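Local coordinates for protein amine Dehydrogenase (Pseudomonas putida, PDB 1JMX) that probably serves as the beta-propeller subunit of a three-chain, heme-containing enzyme that oxidises primary amines, at residues Ala51-Asn54 / Arg55-Tyr58; Gly69-Leu72 / Asp73-Lys76. All coordinates share one frame; numbering follows the deposited sequence.

Contacts 1 and 2 are two tight turns at the same end of one four-stranded propeller blade. Contact 1 joins strands 47-50 and 56-61. Contact 2 joins strands 66-71 and 76-82 and lies farther from the centre of the chain. The blade's two middle strands, 56-61 and 66-71, are neighbours in the sheet. In both turns an aspartate carboxylate takes a threonine hydroxyl and backbone N-H groups of its own turn: two for Asp53, one for Asp71, whose carbonyl takes more. Contact 1 is partly buried, and its Asp53 is exposed. Contact 2 is mostly buried, and its Asp71 also has a salt bridge to Arg55 of contact 1, which pairs with Asp73 as well.

Contact 1 (Ala51-Asn54 / Arg55-Tyr58); sequences APDN and RTAY
Asp53 and Thr56 hold together the turn between strands 47-50 and 56-61 of a beta-propeller blade. Ala51 to Asn54 form a type I beta turn, closed by Asn54 N on Ala51 O. The backbone bond from Ala51 N to Thr56 O (2.7 Å) then ties the two ends of the loop.

Across the turn, the side-chain hydrogen bonds converge on the Asp53 carboxylate. OD2 takes two backbone donors from the same face of its plane. Arg55 N comes from above that plane, at 2.9 Å from Asp53 OD2, which makes an Asx turn. Thr56 N lies closer to the plane, on the syn side, at 2.8 Å from Asp53 OD2. OD1 receives the Thr56 hydroxyl on its syn lone pair, with Thr56 OG1 to Asp53 OD1 at 2.7 Å. Asp53 CG sits between its own backbone N and carbonyl carbon (chi1 63°), and this folds the carboxylate back over the following residues. Thr56 OG1 stands beside its backbone N (chi1 -51°), which lets Thr56 give one donor to each carboxylate oxygen. With a valine here, Asp53 OD1 would probably lose its hydroxyl donor, and the carboxylate would be gripped from the strand through OD2 alone. Asn54 O, in contrast, is buried without a polar partner.

The apolar part is small. Ala51 CB lies 4.0 Å from Thr56 CB. The same methyl meets the Tyr58 ring at its edge, in the ring plane, with Ala51 CB 3.5 Å from Tyr58 CE1.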
loop_
_atom_site.group_PDB
_atom_site.type_symbol
_atom_site.label_atom_id
_atom_site.label_comp_id
_atom_site.label_asym_id
_atom_site.label_seq_id
_atom_site.Cartn_x
_atom_site.Cartn_y
_atom_site.Cartn_z
ATOM N N ALA B 51 26.314 -5.675 25.925
ATOM C CA ALA B 51 26.855 -4.702 26.876
ATOM C C ALA B 51 28.355 -4.954 26.980
ATOM O O ALA B 51 28.825 -6.035 26.630
ATOM C CB ALA B 51 26.199 -4.863 28.241
ATOM N N PRO B 52 29.125 -3.964 27.470
ATOM C CA PRO B 52 30.578 -4.092 27.614
ATOM C C PRO B 52 31.040 -5.300 28.456
ATOM O O PRO B 52 32.224 -5.632 28.467
ATOM C CB PRO B 52 30.968 -2.768 28.278
ATOM C CG PRO B 52 29.941 -1.822 27.773
ATOM C CD PRO B 52 28.684 -2.624 27.901
ATOM N N ASP B 53 30.116 -5.944 29.163
ATOM C CA ASP B 53 30.453 -7.094 29.982
ATOM C C ASP B 53 30.519 -8.406 29.192
ATOM O O ASP B 53 30.858 -9.450 29.750
ATOM C CB ASP B 53 29.480 -7.220 31.169
ATOM C CG ASP B 53 28.030 -7.471 30.743
ATOM O OD1 ASP B 53 27.163 -7.572 31.637
ATOM O OD2 ASP B 53 27.744 -7.569 29.530
ATOM N N ASN B 54 30.192 -8.340 27.900
ATOM C CA ASN B 54 30.192 -9.508 27.010
ATOM C C ASN B 54 29.325 -10.601 27.581
ATOM O O ASN B 54 29.516 -11.776 27.271
ATOM C CB ASN B 54 31.602 -10.066 26.837
ATOM C CG ASN B 54 32.555 -9.058 26.279
ATOM O OD1 ASN B 54 32.234 -8.329 25.345
ATOM N ND2 ASN B 54 33.747 -9.005 26.850
ATOM N N ARG B 55 28.326 -10.199 28.356
ATOM C CA ARG B 55 27.452 -11.140 29.028
ATOM C C ARG B 55 25.980 -10.725 29.019
ATOM O O ARG B 55 25.098 -11.581 29.036
ATOM C CB ARG B 55 27.948 -11.304 30.469
ATOM C CG ARG B 55 27.126 -12.200 31.325
ATOM C CD ARG B 55 27.653 -12.252 32.742
ATOM N NE ARG B 55 26.768 -13.088 33.549
ATOM C CZ ARG B 55 27.162 -14.082 34.344
ATOM N NH1 ARG B 55 28.457 -14.376 34.470
ATOM N NH2 ARG B 55 26.243 -14.836 34.953
ATOM N N THR B 56 25.718 -9.422 28.965
ATOM C CA THR B 56 24.349 -8.917 28.979
ATOM C C THR B 56 23.928 -8.314 27.644
ATOM O O THR B 56 24.578 -7.410 27.129
ATOM C CB THR B 56 24.149 -7.826 30.065
ATOM O OG1 THR B 56 24.626 -8.296 31.334
ATOM C CG2 THR B 56 22.673 -7.465 30.190
ATOM N N ALA B 57 22.834 -8.828 27.095
ATOM C CA ALA B 57 22.294 -8.324 25.839
ATOM C C ALA B 57 21.129 -7.394 26.151
ATOM O O ALA B 57 20.273 -7.722 26.966
ATOM C CB ALA B 57 21.812 -9.481 24.964
ATOM N N TYR B 58 21.140 -6.202 25.567
ATOM C CA TYR B 58 20.041 -5.264 25.761
ATOM C C TYR B 58 19.217 -5.276 24.481
ATOM O O TYR B 58 19.760 -5.110 23.390
ATOM C CB TYR B 58 20.552 -3.867 26.118
ATOM C CG TYR B 58 21.076 -3.792 27.538
ATOM C CD1 TYR B 58 22.421 -4.038 27.821
ATOM C CD2 TYR B 58 20.219 -3.508 28.601
ATOM C CE1 TYR B 58 22.895 -4.001 29.120
ATOM C CE2 TYR B 58 20.686 -3.472 29.906
ATOM C CZ TYR B 58 22.027 -3.719 30.161
ATOM O OH TYR B 58 22.500 -3.681 31.455
#

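Contact 2 (Gly69-Leu72 / Asp73-Lys76); sequences GIDL and DTCK
Asp71 meets Asp73, Thr74, Cys75 and Lys76 in the four-residue hairpin loop that leads from strand 66-71 to the outermost strand of the blade, 76-82. The tight part is built around Asp71. Its N-H gives a nearly straight bond to the backbone of Lys76, with Asp71 N to Lys76 O at 2.8 Å. Its carbonyl takes Thr74 N from above the carbonyl plane (Thr74 N to Asp71 O 3.2 Å), the bond of a beta turn. Cys75 N and Lys76 N add weak bonds to the same oxygen.

The carboxylate turns back over the loop because Asp71 CG is anti to the backbone N (chi1 165°). Both of its oxygens are met from above their plane. Asp73 N reaches Asp71 OD2 at 3.1 Å, an Asx turn, and Thr74 OG1 reaches Asp71 OD1 at 2.7 Å. On the apolar side, Ile70 CG2 rests on the Cys75 backbone, 3.8 Å from Cys75 C. Leu72 packs on Leu23 and Val25 of strand 22-27. Cys75 points away from 69-72, but its SG is fixed by the disulfide to Cys37 of strand 32-38.

The outer side is looser. Thr74 is exposed but held by its hydroxyl. The exposed Lys76 side chain leads away.

Asp71 OD2 and Asp73 OD2 lie 4.6 Å apart, and their carboxylate planes are turned 64° against each other. Arg55 bridges both, Arg349 also pairs with Asp73 OD2, and Leu7 N bonds to Asp73 OD1. These arginines probably offset the repulsion and help both buried acids stay ionised.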
loop_
_atom_site.group_PDB
_atom_site.type_symbol
_atom_site.label_atom_id
_atom_site.label_comp_id
_atom_site.label_asym_id
_atom_site.label_seq_id
_atom_site.Cartn_x
_atom_site.Cartn_y
_atom_site.Cartn_z
ATOM N N GLY B 69 17.130 -6.315 29.538
ATOM C CA GLY B 69 18.502 -6.746 29.670
ATOM C C GLY B 69 18.401 -8.217 30.003
ATOM O O GLY B 69 17.687 -8.591 30.939
ATOM N N ILE B 70 19.040 -9.058 29.200
ATOM C CA ILE B 70 19.008 -10.496 29.426
ATOM C C ILE B 70 20.431 -11.007 29.630
ATOM O O ILE B 70 21.320 -10.701 28.841
ATOM C CB ILE B 70 18.380 -11.262 28.212
ATOM C CG1 ILE B 70 16.954 -10.773 27.922
ATOM C CG2 ILE B 70 18.365 -12.771 28.479
ATOM C CD1 ILE B 70 15.910 -11.327 28.862
ATOM N N ASP B 71 20.650 -11.749 30.710
ATOM C CA ASP B 71 21.956 -12.331 30.981
ATOM C C ASP B 71 22.025 -13.626 30.177
ATOM O O ASP B 71 21.313 -14.575 30.471
ATOM C CB ASP B 71 22.111 -12.626 32.476
ATOM C CG ASP B 71 23.282 -13.553 32.782
ATOM O OD1 ASP B 71 23.217 -14.256 33.802
ATOM O OD2 ASP B 71 24.265 -13.599 32.014
ATOM N N LEU B 72 22.890 -13.655 29.168
ATOM C CA LEU B 72 23.048 -14.821 28.300
ATOM C C LEU B 72 23.456 -16.136 28.979
ATOM O O LEU B 72 23.080 -17.215 28.514
ATOM C CB LEU B 72 24.029 -14.497 27.172
ATOM C CG LEU B 72 23.477 -13.929 25.862
ATOM C CD1 LEU B 72 22.318 -12.984 26.101
ATOM C CD2 LEU B 72 24.598 -13.250 25.106
ATOM N N ASP B 73 24.243 -16.051 30.050
ATOM C CA ASP B 73 24.685 -17.248 30.767
ATOM C C ASP B 73 23.560 -17.999 31.458
ATOM O O ASP B 73 23.661 -19.205 31.677
ATOM C CB ASP B 73 25.743 -16.907 31.826
ATOM C CG ASP B 73 27.123 -16.671 31.239
ATOM O OD1 ASP B 73 27.345 -16.926 30.039
ATOM O OD2 ASP B 73 28.006 -16.228 31.997
ATOM N N THR B 74 22.489 -17.294 31.795
ATOM C CA THR B 74 21.377 -17.915 32.500
ATOM C C THR B 74 20.015 -17.630 31.871
ATOM O O THR B 74 19.009 -18.209 32.278
ATOM C CB THR B 74 21.325 -17.408 33.972
ATOM O OG1 THR B 74 21.115 -15.986 33.984
ATOM C CG2 THR B 74 22.635 -17.720 34.706
ATOM N N CYS B 75 19.995 -16.736 30.889
ATOM C CA CYS B 75 18.765 -16.317 30.223
ATOM C C CYS B 75 17.877 -15.488 31.143
ATOM O O CYS B 75 16.678 -15.365 30.895
ATOM C CB CYS B 75 17.958 -17.513 29.708
ATOM S SG CYS B 75 18.683 -18.384 28.296
ATOM N N LYS B 76 18.464 -14.899 32.183
ATOM C CA LYS B 76 17.693 -14.103 33.134
ATOM C C LYS B 76 17.460 -12.646 32.741
ATOM O O LYS B 76 18.376 -11.946 32.328
ATOM C CB LYS B 76 18.334 -14.148 34.528
ATOM C CG LYS B 76 17.405 -13.623 35.619
ATOM C CD LYS B 76 18.150 -12.900 36.742
ATOM C CE LYS B 76 18.933 -13.857 37.636
ATOM N NZ LYS B 76 19.683 -13.120 38.708
#